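PDB 4KGM: Thg1-like uncharacterized protein from Bacillus thuringiensis, which probably adds nucleotides to the 5' end of tRNA in the reverse, 3'-to-5' direction, using a polymerase palm-like catalytic domain that binds ATP and magnesium ions. Local coordinates for residues 78-83 with 138-143. Sequence-based numbering, arbitrary orientation.
Sequences SILITN and DEVANY
Ser78 and Tyr143 meet through their hydroxyls: Ser78 OG lies 2.6 Å from Tyr143 OH, a hydrogen bond in which either group could be the donor. The serine approaches the phenol near the ring plane, and Ser78 CB, also in that plane, is 3.7 Å from Tyr143 CE2; Ser78 therefore meets the ring at its edge and not over a face. Tyrosine suits this place because its long, rigid side chain spans the gap between helix and strand, where Ser78 CA and Tyr143 CA are 9.6 Å apart, and still ends in a polar group. Its CG stands anti to the backbone N (chi1 171°), which sends the ring from the helix to the sheet. Serine, by contrast, is short and keeps its hydroxyl close to the strand, where the phenol can meet it.

One helical turn earlier, the contact becomes apolar. Leu80 CD1 packs on Val140 CG1 at 3.8 Å, and Leu80 CD2 is almost as near, so the valine methyl meets both ends of the leucine fork. The two side chains cross at about a right angle. Val140 is compact, and Leu80 reaches outward from the strand to meet it; Leu80 CA and Val140 CA are 8.3 Å apart.

Around this first shell, Arg28 NH1 also hydrogen-bonds to Tyr143 OH, giving the buried phenol oxygen a second polar partner; the positive charge would probably polarise it. Ile26 of strand 25-31 touches both Tyr143 and Leu80, while helix 231-237 adds Phe236 against Leu80 and Val233 and Val237 against Val140. The contact thus packs the first turn of helix 140-160 against one face of the antiparallel palm-like sheet, over strand 76-81, which runs between strands 25-31 and 67-73.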
loop_
_atom_site.group_PDB
_atom_site.type_symbol
_atom_site.label_atom_id
_atom_site.label_comp_id
_atom_site.label_asym_id
_atom_site.label_seq_id
_atom_site.Cartn_x
_atom_site.Cartn_y
_atom_site.Cartn_z
ATOM N N SER A 78 -22.025 5.950 4.213
ATOM C CA SER A 78 -20.979 6.543 3.390
ATOM C C SER A 78 -20.766 8.002 3.770
ATOM O O SER A 78 -21.725 8.752 3.940
ATOM C CB SER A 78 -21.318 6.432 1.903
ATOM O OG SER A 78 -21.232 5.091 1.456
ATOM N N ILE A 79 -19.504 8.398 3.902
ATOM C CA ILE A 79 -19.167 9.763 4.286
ATOM C C ILE A 79 -18.230 10.412 3.273
ATOM O O ILE A 79 -17.174 9.861 2.951
ATOM C CB ILE A 79 -18.504 9.800 5.674
ATOM C CG1 ILE A 79 -19.362 9.043 6.692
ATOM C CG2 ILE A 79 -18.264 11.239 6.113
ATOM C CD1 ILE A 79 -18.654 8.752 7.994
ATOM N N LEU A 80 -18.623 11.577 2.765
ATOM C CA LEU A 80 -17.780 12.339 1.849
ATOM C C LEU A 80 -16.918 13.335 2.610
ATOM O O LEU A 80 -17.433 14.231 3.281
ATOM C CB LEU A 80 -18.625 13.079 0.810
ATOM C CG LEU A 80 -17.886 14.163 0.015
ATOM C CD1 LEU A 80 -16.767 13.565 -0.826
ATOM C CD2 LEU A 80 -18.845 14.957 -0.853
ATOM N N ILE A 81 -15.604 13.175 2.497
ATOM C CA ILE A 81 -14.664 14.076 3.151
ATOM C C ILE A 81 -13.832 14.825 2.116
ATOM O O ILE A 81 -13.272 14.219 1.202
ATOM C CB ILE A 81 -13.712 13.313 4.090
ATOM C CG1 ILE A 81 -14.495 12.342 4.976
ATOM C CG2 ILE A 81 -12.910 14.284 4.938
ATOM C CD1 ILE A 81 -13.616 11.479 5.851
ATOM N N THR A 82 -13.764 16.144 2.255
ATOM C CA THR A 82 -12.914 16.958 1.395
ATOM C C THR A 82 -11.871 17.676 2.240
ATOM O O THR A 82 -12.153 18.086 3.366
ATOM C CB THR A 82 -13.722 17.998 0.593
ATOM O OG1 THR A 82 -14.316 18.944 1.491
ATOM C CG2 THR A 82 -14.806 17.318 -0.227
ATOM N N ASN A 83 -10.668 17.827 1.696
ATOM C CA ASN A 83 -9.572 18.453 2.426
ATOM C C ASN A 83 -8.864 19.529 1.610
ATOM O O ASN A 83 -7.675 19.779 1.802
ATOM C CB ASN A 83 -8.564 17.395 2.873
ATOM C CG ASN A 83 -8.066 16.547 1.719
ATOM O OD1 ASN A 83 -8.394 16.802 0.557
ATOM N ND2 ASN A 83 -7.267 15.530 2.030
ATOM N N ASP A 138 -14.987 14.182 -10.537
ATOM C CA ASP A 138 -16.093 13.850 -11.431
ATOM C C ASP A 138 -16.592 12.416 -11.250
ATOM O O ASP A 138 -17.200 11.841 -12.154
ATOM C CB ASP A 138 -15.731 14.126 -12.897
ATOM C CG ASP A 138 -14.565 13.282 -13.396
ATOM O OD1 ASP A 138 -14.120 13.516 -14.539
ATOM O OD2 ASP A 138 -14.083 12.397 -12.657
ATOM N N GLU A 139 -16.326 11.844 -10.080
ATOM C CA GLU A 139 -16.793 10.500 -9.766
ATOM C C GLU A 139 -17.490 10.449 -8.411
ATOM O O GLU A 139 -18.022 9.411 -8.018
ATOM C CB GLU A 139 -15.637 9.496 -9.809
ATOM C CG GLU A 139 -15.134 9.168 -11.211
ATOM C CD GLU A 139 -15.966 8.109 -11.909
ATOM O OE1 GLU A 139 -17.207 8.127 -11.770
ATOM O OE2 GLU A 139 -15.375 7.249 -12.596
ATOM N N VAL A 140 -17.489 11.574 -7.704
ATOM C CA VAL A 140 -18.105 11.641 -6.383
ATOM C C VAL A 140 -19.621 11.503 -6.477
ATOM O O VAL A 140 -20.225 10.715 -5.750
ATOM C CB VAL A 140 -17.752 12.948 -5.651
ATOM C CG1 VAL A 140 -18.373 12.960 -4.260
ATOM C CG2 VAL A 140 -16.243 13.111 -5.566
ATOM N N ALA A 141 -20.231 12.271 -7.376
ATOM C CA ALA A 141 -21.662 12.157 -7.626
ATOM C C ALA A 141 -21.987 10.738 -8.068
ATOM O O ALA A 141 -22.925 10.123 -7.567
ATOM C CB ALA A 141 -22.103 13.157 -8.679
ATOM N N ASN A 142 -21.188 10.220 -8.994
ATOM C CA ASN A 142 -21.349 8.852 -9.474
ATOM C C ASN A 142 -21.242 7.805 -8.365
ATOM O O ASN A 142 -21.796 6.712 -8.485
ATOM C CB ASN A 142 -20.347 8.548 -10.591
ATOM C CG ASN A 142 -20.694 9.242 -11.896
ATOM O OD1 ASN A 142 -19.953 10.100 -12.372
ATOM N ND2 ASN A 142 -21.823 8.866 -12.483
ATOM N N TYR A 143 -20.533 8.133 -7.288
ATOM C CA TYR A 143 -20.426 7.217 -6.157
ATOM C C TYR A 143 -21.759 7.071 -5.432
ATOM O O TYR A 143 -22.216 5.958 -5.171
ATOM C CB TYR A 143 -19.352 7.666 -5.159
ATOM C CG TYR A 143 -19.372 6.847 -3.885
ATOM C CD1 TYR A 143 -18.788 5.588 -3.837
ATOM C CD2 TYR A 143 -19.998 7.322 -2.738
ATOM C CE1 TYR A 143 -18.817 4.831 -2.683
ATOM C CE2 TYR A 143 -20.033 6.570 -1.582
ATOM C CZ TYR A 143 -19.441 5.327 -1.560
ATOM O OH TYR A 143 -19.471 4.575 -0.407
#